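Local structure of 1-acyl-sn-glycerol-3-phosphate acyltransferase (Thermotoga maritima, 5KYM) at residues A[77-90]-A[145-159]. The protein catalyses the transfer of an acyl chain to lysophosphatidic acid to make phosphatidic acid, working at the membrane as an integral membrane enzyme. Residues are numbered along the deposited sequence; the frame is centred on the assembly and turned at random.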
ATOM      1  N   ASN A  77      -6.564  -3.559  14.209  1.00 53.64           N
ATOM      2  CA  ASN A  77      -5.629  -3.013  13.226  1.00 52.48           C
ATOM      3  C   ASN A  77      -4.407  -3.946  13.058  1.00 52.75           C
ATOM      4  O   ASN A  77      -4.276  -4.954  13.755  1.00 50.94           O
ATOM      5  CB  ASN A  77      -5.223  -1.576  13.582  1.00 52.57           C
ATOM      6  CG  ASN A  77      -4.388  -1.503  14.810  1.00 52.42           C
ATOM      7  OD1 ASN A  77      -4.480  -2.402  15.648  1.00 52.46           O
ATOM      8  ND2 ASN A  77      -3.543  -0.453  14.922  1.00 51.13           N
ATOM      9  N   PHE A  78      -3.519  -3.609  12.121  1.00 51.26           N
ATOM     10  CA  PHE A  78      -2.352  -4.438  11.827  1.00 51.68           C
ATOM     11  C   PHE A  78      -1.305  -3.606  11.087  1.00 51.12           C
ATOM     12  O   PHE A  78      -1.543  -2.433  10.787  1.00 52.53           O
ATOM     13  CB  PHE A  78      -2.751  -5.732  11.073  1.00 50.79           C
ATOM     14  CG  PHE A  78      -3.714  -5.511   9.963  1.00 51.31           C
ATOM     15  CD1 PHE A  78      -3.272  -5.057   8.727  1.00 53.00           C
ATOM     16  CD2 PHE A  78      -5.077  -5.733  10.140  1.00 50.24           C
ATOM     17  CE1 PHE A  78      -4.202  -4.818   7.678  1.00 53.26           C
ATOM     18  CE2 PHE A  78      -5.974  -5.528   9.093  1.00 50.21           C
ATOM     19  CZ  PHE A  78      -5.548  -5.074   7.860  1.00 49.43           C
ATOM     20  N   ILE A  79      -0.121  -4.179  10.856  1.00 48.70           N
ATOM     21  CA  ILE A  79       0.900  -3.517  10.078  1.00 46.26           C
ATOM     22  C   ILE A  79       1.167  -4.354   8.849  1.00 44.98           C
ATOM     23  O   ILE A  79       1.716  -5.427   8.971  1.00 45.47           O
ATOM     24  CB  ILE A  79       2.202  -3.368  10.835  1.00 46.88           C
ATOM     25  CG1 ILE A  79       1.994  -2.642  12.127  1.00 47.14           C
ATOM     26  CG2 ILE A  79       3.198  -2.576   9.977  1.00 47.98           C
ATOM     27  CD1 ILE A  79       3.147  -2.902  13.093  1.00 48.25           C
ATOM     28  N   VAL A  80       0.785  -3.851   7.657  1.00 44.07           N
ATOM     29  CA  VAL A  80       1.007  -4.572   6.384  1.00 40.20           C
ATOM     30  C   VAL A  80       2.469  -4.407   6.107  1.00 37.45           C
ATOM     31  O   VAL A  80       2.982  -3.322   6.162  1.00 35.19           O
ATOM     32  CB  VAL A  80       0.125  -4.058   5.214  1.00 39.43           C
ATOM     33  CG1 VAL A  80       0.397  -4.858   3.951  1.00 39.72           C
ATOM     34  CG2 VAL A  80      -1.332  -4.188   5.548  1.00 38.71           C
ATOM     35  N   VAL A  81       3.144  -5.504   5.884  1.00 36.95           N
ATOM     36  CA  VAL A  81       4.513  -5.461   5.541  1.00 38.66           C
ATOM     37  C   VAL A  81       4.667  -6.123   4.189  1.00 39.03           C
ATOM     38  O   VAL A  81       4.381  -7.303   4.016  1.00 36.88           O
ATOM     39  CB  VAL A  81       5.370  -6.064   6.642  1.00 40.18           C
ATOM     40  CG1 VAL A  81       6.837  -6.283   6.196  1.00 41.53           C
ATOM     41  CG2 VAL A  81       5.310  -5.143   7.864  1.00 40.31           C
ATOM     42  N   ALA A  82       5.108  -5.320   3.220  1.00 41.03           N
ATOM     43  CA  ALA A  82       5.128  -5.744   1.833  1.00 41.86           C
ATOM     44  C   ALA A  82       6.454  -5.419   1.199  1.00 42.29           C
ATOM     45  O   ALA A  82       7.090  -4.439   1.597  1.00 44.15           O
ATOM     46  CB  ALA A  82       3.981  -5.088   1.072  1.00 40.59           C
ATOM     47  N   ASN A  83       6.861  -6.225   0.201  1.00 42.45           N
ATOM     48  CA  ASN A  83       7.904  -5.817  -0.780  1.00 42.23           C
ATOM     49  C   ASN A  83       7.380  -4.633  -1.626  1.00 42.79           C
ATOM     50  O   ASN A  83       6.153  -4.420  -1.770  1.00 40.26           O
ATOM     51  CB  ASN A  83       8.368  -6.946  -1.672  1.00 40.45           C
ATOM     52  CG  ASN A  83       7.278  -7.473  -2.569  1.00 41.67           C
ATOM     53  OD1 ASN A  83       6.249  -7.898  -2.082  1.00 46.82           O
ATOM     54  ND2 ASN A  83       7.490  -7.483  -3.881  1.00 42.23           N
ATOM     55  N   HIS A  84       8.324  -3.867  -2.153  1.00 44.80           N
ATOM     56  CA  HIS A  84       8.011  -2.591  -2.820  1.00 46.01           C
ATOM     57  C   HIS A  84       8.689  -2.502  -4.175  1.00 48.45           C
ATOM     58  O   HIS A  84       9.926  -2.637  -4.274  1.00 50.85           O
ATOM     59  CB  HIS A  84       8.539  -1.458  -1.971  1.00 45.26           C
ATOM     60  CG  HIS A  84       7.928  -0.139  -2.269  1.00 42.20           C
ATOM     61  ND1 HIS A  84       6.743  -0.009  -2.934  1.00 39.33           N
ATOM     62  CD2 HIS A  84       8.346   1.106  -1.978  1.00 41.84           C
ATOM     63  CE1 HIS A  84       6.430   1.261  -3.013  1.00 40.10           C
ATOM     64  NE2 HIS A  84       7.397   1.968  -2.454  1.00 41.37           N
ATOM     65  N   GLN A  85       7.904  -2.350  -5.225  1.00 47.19           N
ATOM     66  CA  GLN A  85       8.486  -2.406  -6.563  1.00 47.30           C
ATOM     67  C   GLN A  85       7.757  -1.527  -7.585  1.00 47.11           C
ATOM     68  O   GLN A  85       7.949  -1.706  -8.783  1.00 50.77           O
ATOM     69  CB  GLN A  85       8.534  -3.880  -7.035  1.00 45.39           C
ATOM     70  CG  GLN A  85       7.168  -4.498  -7.394  1.00 43.19           C
ATOM     71  CD  GLN A  85       7.266  -5.910  -7.924  1.00 42.12           C
ATOM     72  OE1 GLN A  85       6.388  -6.349  -8.665  1.00 39.17           O
ATOM     73  NE2 GLN A  85       8.342  -6.627  -7.561  1.00 42.46           N
ATOM     74  N   SER A  86       6.935  -0.586  -7.114  1.00 44.84           N
ATOM     75  CA  SER A  86       6.216   0.333  -7.982  1.00 44.40           C
ATOM     76  C   SER A  86       5.498   1.418  -7.209  1.00 44.04           C
ATOM     77  O   SER A  86       5.123   1.204  -6.087  1.00 43.67           O
ATOM     78  CB  SER A  86       5.211  -0.450  -8.831  1.00 42.08           C
ATOM     79  OG  SER A  86       4.452   0.445  -9.590  1.00 41.25           O
ATOM     80  N   LEU A  87       5.248   2.559  -7.817  1.00 47.63           N
ATOM     81  CA  LEU A  87       4.280   3.501  -7.179  1.00 50.93           C
ATOM     82  C   LEU A  87       2.926   2.857  -6.983  1.00 45.50           C
ATOM     83  O   LEU A  87       2.261   3.152  -6.018  1.00 45.50           O
ATOM     84  CB  LEU A  87       4.057   4.786  -7.974  1.00 58.64           C
ATOM     85  CG  LEU A  87       5.298   5.709  -8.100  1.00 70.40           C
ATOM     86  CD1 LEU A  87       4.860   6.923  -8.941  1.00 76.40           C
ATOM     87  CD2 LEU A  87       6.023   6.128  -6.790  1.00 69.89           C
ATOM     88  N   MET A  88       2.523   1.982  -7.894  1.00 41.16           N
ATOM     89  CA  MET A  88       1.232   1.390  -7.833  1.00 40.78           C
ATOM     90  C   MET A  88       1.031   0.474  -6.606  1.00 40.70           C
ATOM     91  O   MET A  88      -0.115   0.080  -6.294  1.00 39.15           O
ATOM     92  CB  MET A  88       0.936   0.615  -9.131  1.00 42.04           C
ATOM     93  CG  MET A  88       0.805   1.468 -10.383  1.00 42.21           C
ATOM     94  SD  MET A  88      -0.323   2.887 -10.252  1.00 42.78           S
ATOM     95  CE  MET A  88      -1.878   1.935 -10.220  1.00 43.00           C
ATOM     96  N   ASP A  89       2.103   0.141  -5.887  1.00 40.27           N
ATOM     97  CA  ASP A  89       1.936  -0.682  -4.699  1.00 41.37           C
ATOM     98  C   ASP A  89       0.939  -0.105  -3.671  1.00 40.45           C
ATOM     99  O   ASP A  89       0.140  -0.811  -3.116  1.00 41.79           O
ATOM    100  CB  ASP A  89       3.286  -0.982  -4.058  1.00 41.54           C
ATOM    101  CG  ASP A  89       4.192  -1.788  -4.939  1.00 41.56           C
ATOM    102  OD1 ASP A  89       3.713  -2.487  -5.869  1.00 41.23           O
ATOM    103  OD2 ASP A  89       5.417  -1.713  -4.649  1.00 44.36           O
ATOM    104  N   ILE A  90       0.959   1.187  -3.475  1.00 41.45           N
ATOM    105  CA  ILE A  90       0.028   1.833  -2.572  1.00 42.29           C
ATOM    106  C   ILE A  90      -1.454   1.658  -3.016  1.00 40.44           C
ATOM    107  O   ILE A  90      -2.271   1.161  -2.226  1.00 37.57           O
ATOM    108  CB  ILE A  90       0.538   3.263  -2.256  1.00 44.22           C
ATOM    109  CG1 ILE A  90       1.695   3.125  -1.205  1.00 49.20           C
ATOM    110  CG2 ILE A  90      -0.534   4.161  -1.677  1.00 44.55           C
ATOM    111  CD1 ILE A  90       1.360   2.568   0.248  1.00 48.94           C
ATOM    112  N   LEU A 145      -0.629   3.717  15.929  1.00 66.20           N
ATOM    113  CA  LEU A 145      -0.855   2.285  16.105  1.00 64.15           C
ATOM    114  C   LEU A 145      -1.566   1.975  17.391  1.00 67.13           C
ATOM    115  O   LEU A 145      -2.559   1.230  17.364  1.00 64.94           O
ATOM    116  CB  LEU A 145       0.416   1.472  15.998  1.00 62.22           C
ATOM    117  CG  LEU A 145       0.754   1.172  14.517  1.00 60.42           C
ATOM    118  CD1 LEU A 145       2.257   0.943  14.356  1.00 62.45           C
ATOM    119  CD2 LEU A 145      -0.022   0.037  13.920  1.00 57.03           C
ATOM    120  N   LYS A 146      -1.108   2.586  18.494  1.00 74.63           N
ATOM    121  CA  LYS A 146      -1.735   2.403  19.816  1.00 76.41           C
ATOM    122  C   LYS A 146      -3.183   2.868  19.848  1.00 75.66           C
ATOM    123  O   LYS A 146      -4.031   2.234  20.454  1.00 78.15           O
ATOM    124  CB  LYS A 146      -0.910   3.088  20.893  1.00 79.63           C
ATOM    125  CG  LYS A 146       0.439   2.423  21.134  1.00 86.88           C
ATOM    126  CD  LYS A 146       1.478   3.435  21.661  1.00 95.92           C
ATOM    127  CE  LYS A 146       2.769   2.840  22.270  1.00101.23           C
ATOM    128  NZ  LYS A 146       3.688   3.921  22.784  1.00102.66           N
ATOM    129  N   ASN A 147      -3.508   3.930  19.149  1.00 75.85           N
ATOM    130  CA  ASN A 147      -4.919   4.335  19.080  1.00 81.38           C
ATOM    131  C   ASN A 147      -5.752   3.470  18.136  1.00 74.75           C
ATOM    132  O   ASN A 147      -6.959   3.499  18.214  1.00 84.48           O
ATOM    133  CB  ASN A 147      -5.059   5.826  18.725  1.00 86.22           C
ATOM    134  CG  ASN A 147      -4.240   6.719  19.654  1.00 90.47           C
ATOM    135  OD1 ASN A 147      -4.062   6.419  20.854  1.00 92.03           O
ATOM    136  ND2 ASN A 147      -3.702   7.802  19.098  1.00 88.35           N
ATOM    137  N   GLY A 148      -5.134   2.718  17.239  1.00 68.12           N
ATOM    138  CA  GLY A 148      -5.872   1.756  16.396  1.00 64.96           C
ATOM    139  C   GLY A 148      -5.811   1.907  14.891  1.00 62.45           C
ATOM    140  O   GLY A 148      -6.607   1.301  14.192  1.00 69.98           O
ATOM    141  N   VAL A 149      -4.871   2.681  14.373  1.00 59.61           N
ATOM    142  CA  VAL A 149      -4.719   2.843  12.920  1.00 58.21           C
ATOM    143  C   VAL A 149      -3.944   1.665  12.298  1.00 57.29           C
ATOM    144  O   VAL A 149      -2.892   1.250  12.824  1.00 52.71           O
ATOM    145  CB  VAL A 149      -3.940   4.140  12.579  1.00 59.26           C
ATOM    146  CG1 VAL A 149      -3.802   4.284  11.068  1.00 59.16           C
ATOM    147  CG2 VAL A 149      -4.590   5.378  13.190  1.00 57.88           C
ATOM    148  N   THR A 150      -4.446   1.156  11.161  1.00 55.53           N
ATOM    149  CA  THR A 150      -3.690   0.173  10.372  1.00 51.37           C
ATOM    150  C   THR A 150      -2.570   0.890   9.625  1.00 49.13           C
ATOM    151  O   THR A 150      -2.789   1.934   9.073  1.00 49.39           O
ATOM    152  CB  THR A 150      -4.607  -0.591   9.391  1.00 50.45           C
ATOM    153  OG1 THR A 150      -5.353  -1.581  10.087  1.00 50.64           O
ATOM    154  CG2 THR A 150      -3.836  -1.373   8.340  1.00 52.65           C
ATOM    155  N   PHE A 151      -1.391   0.308   9.590  1.00 48.27           N
ATOM    156  CA  PHE A 151      -0.298   0.854   8.810  1.00 51.36           C
ATOM    157  C   PHE A 151       0.104  -0.056   7.681  1.00 52.65           C
ATOM    158  O   PHE A 151      -0.203  -1.254   7.702  1.00 56.60           O
ATOM    159  CB  PHE A 151       0.940   1.134   9.687  1.00 54.64           C
ATOM    160  CG  PHE A 151       1.036   2.545  10.090  1.00 58.16           C
ATOM    161  CD1 PHE A 151       0.144   3.053  11.072  1.00 60.66           C
ATOM    162  CD2 PHE A 151       1.928   3.414   9.448  1.00 60.79           C
ATOM    163  CE1 PHE A 151       0.157   4.395  11.400  1.00 58.37           C
ATOM    164  CE2 PHE A 151       1.954   4.770   9.811  1.00 61.87           C
ATOM    165  CZ  PHE A 151       1.062   5.250  10.775  1.00 59.85           C
ATOM    166  N   ILE A 152       0.795   0.533   6.702  1.00 50.79           N
ATOM    167  CA  ILE A 152       1.316  -0.174   5.535  1.00 48.00           C
ATOM    168  C   ILE A 152       2.710   0.286   5.411  1.00 45.49           C
ATOM    169  O   ILE A 152       2.949   1.477   5.286  1.00 45.91           O
ATOM    170  CB  ILE A 152       0.547   0.185   4.237  1.00 49.04           C
ATOM    171  CG1 ILE A 152      -0.950  -0.111   4.407  1.00 49.40           C
ATOM    172  CG2 ILE A 152       1.097  -0.563   3.027  1.00 48.96           C
ATOM    173  CD1 ILE A 152      -1.829   0.379   3.288  1.00 49.34           C
ATOM    174  N   VAL A 153       3.631  -0.650   5.449  1.00 45.49           N
ATOM    175  CA  VAL A 153       5.047  -0.360   5.706  1.00 47.60           C
ATOM    176  C   VAL A 153       5.904  -1.131   4.662  1.00 48.37           C
ATOM    177  O   VAL A 153       5.601  -2.283   4.364  1.00 44.94           O
ATOM    178  CB  VAL A 153       5.306  -0.734   7.195  1.00 49.72           C
ATOM    179  CG1 VAL A 153       6.734  -1.149   7.487  1.00 51.90           C
ATOM    180  CG2 VAL A 153       4.869   0.406   8.095  1.00 50.22           C
ATOM    181  N   PHE A 154       6.909  -0.467   4.070  1.00 49.21           N
ATOM    182  CA  PHE A 154       7.765  -1.071   3.062  1.00 48.81           C
ATOM    183  C   PHE A 154       9.161  -1.184   3.613  1.00 49.00           C
ATOM    184  O   PHE A 154       9.990  -0.353   3.342  1.00 49.59           O
ATOM    185  CB  PHE A 154       7.737  -0.242   1.770  1.00 49.08           C
ATOM    186  CG  PHE A 154       6.411  -0.250   1.081  1.00 49.14           C
ATOM    187  CD1 PHE A 154       5.912  -1.391   0.516  1.00 51.41           C
ATOM    188  CD2 PHE A 154       5.732   0.879   0.904  1.00 51.76           C
ATOM    189  CE1 PHE A 154       4.674  -1.391  -0.120  1.00 55.95           C
ATOM    190  CE2 PHE A 154       4.491   0.914   0.248  1.00 54.92           C
ATOM    191  CZ  PHE A 154       3.955  -0.226  -0.258  1.00 54.77           C
ATOM    192  N   PRO A 155       9.434  -2.192   4.434  1.00 51.26           N
ATOM    193  CA  PRO A 155      10.681  -2.242   5.155  1.00 52.75           C
ATOM    194  C   PRO A 155      11.975  -2.083   4.310  1.00 55.34           C
ATOM    195  O   PRO A 155      13.007  -1.740   4.884  1.00 55.83           O
ATOM    196  CB  PRO A 155      10.704  -3.670   5.774  1.00 53.12           C
ATOM    197  CG  PRO A 155       9.414  -4.268   5.575  1.00 51.72           C
ATOM    198  CD  PRO A 155       8.747  -3.486   4.475  1.00 54.06           C
ATOM    199  N   GLU A 156      11.932  -2.379   2.993  1.00 53.82           N
ATOM    200  CA  GLU A 156      13.112  -2.224   2.130  1.00 50.55           C
ATOM    201  C   GLU A 156      13.526  -0.731   2.080  1.00 48.95           C
ATOM    202  O   GLU A 156      14.695  -0.404   1.825  1.00 49.12           O
ATOM    203  CB  GLU A 156      12.942  -2.797   0.703  1.00 51.86           C
ATOM    204  CG  GLU A 156      11.674  -3.656   0.328  1.00 53.19           C
ATOM    205  CD  GLU A 156      11.924  -4.482  -0.924  1.00 52.90           C
ATOM    206  OE1 GLU A 156      11.075  -4.537  -1.854  1.00 53.15           O
ATOM    207  OE2 GLU A 156      13.004  -5.083  -0.970  1.00 52.66           O
ATOM    208  N   GLY A 157      12.563   0.152   2.322  1.00 46.54           N
ATOM    209  CA  GLY A 157      12.803   1.578   2.415  1.00 49.72           C
ATOM    210  C   GLY A 157      12.909   2.324   1.091  1.00 51.57           C
ATOM    211  O   GLY A 157      13.223   3.481   1.045  1.00 58.59           O
ATOM    212  N   THR A 158      12.601   1.654   0.001  1.00 50.97           N
ATOM    213  CA  THR A 158      12.786   2.153  -1.351  1.00 49.96           C
ATOM    214  C   THR A 158      12.192   1.097  -2.265  1.00 49.20           C
ATOM    215  O   THR A 158      12.087  -0.071  -1.895  1.00 48.71           O
ATOM    216  CB  THR A 158      14.280   2.339  -1.691  1.00 50.52           C
ATOM    217  OG1 THR A 158      14.413   2.742  -3.050  1.00 53.63           O
ATOM    218  CG2 THR A 158      15.068   1.077  -1.581  1.00 50.23           C
ATOM    219  N   ARG A 159      11.856   1.487  -3.482  1.00 49.10           N
ATOM    220  CA  ARG A 159      11.443   0.509  -4.498  1.00 49.95           C
ATOM    221  C   ARG A 159      12.672  -0.172  -5.018  1.00 50.26           C
ATOM    222  O   ARG A 159      13.714   0.446  -5.192  1.00 49.59           O
ATOM    223  CB  ARG A 159      10.707   1.134  -5.663  1.00 51.42           C
ATOM    224  CG  ARG A 159       9.596   2.076  -5.212  1.00 55.24           C
ATOM    225  CD  ARG A 159       8.718   2.512  -6.309  1.00 58.29           C
ATOM    226  NE  ARG A 159       9.409   3.416  -7.216  1.00 62.49           N
ATOM    227  CZ  ARG A 159       9.540   4.709  -7.029  1.00 66.34           C
ATOM    228  NH1 ARG A 159       9.034   5.275  -5.941  1.00 76.36           N
ATOM    229  NH2 ARG A 159      10.152   5.456  -7.932  1.00 68.67           N
TER
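Strands 79-82 and 151-153 run parallel, their axes crossing at -19°, and pair I79 with F151, V80 with I152 and V81 with V153. F151, V80, V153 and A82 each donate through N. Strand 183-189 flanks 79-82 on its other side, so 151-153 forms the sheet edge. I79 CG2 packs on V153 CG2 at 3.9 Å, on the face covered by helix 174-177. N77 ND2 bonds V149 O (2.8 Å) from above the carbonyl plane, and L145 O (3.1 Å) on a lone pair.

Beyond the strands, the H84 ring stacks face to face on F154, centroids 3.8 Å apart and planes at 8°. R159 CG covers the opposite face, 3.7 Å from the H84 centroid, a CH-pi contact. CG of H84 lies anti to the backbone N (chi1 -161°), which puts the ring between F154 and R159 CG. I90 CD1 meets the F154 edge at CE2. E156 OE1 accepts from H84 N (2.8 Å) with its anti lone pair, while OE2 bonds L166 N.

H84 and D89 are the ends of the HX4D motif of this acyltransferase family. H84 ND1 donates to D89 OD2 (2.8 Å), which also takes Q85 N; OD1 bonds T191. Replacing H84 with alanine would probably leave D89 without its imidazole partner and uncover the F154 face. The bond and stack together fix the imidazole, consistent with a role for H84 as the catalytic base.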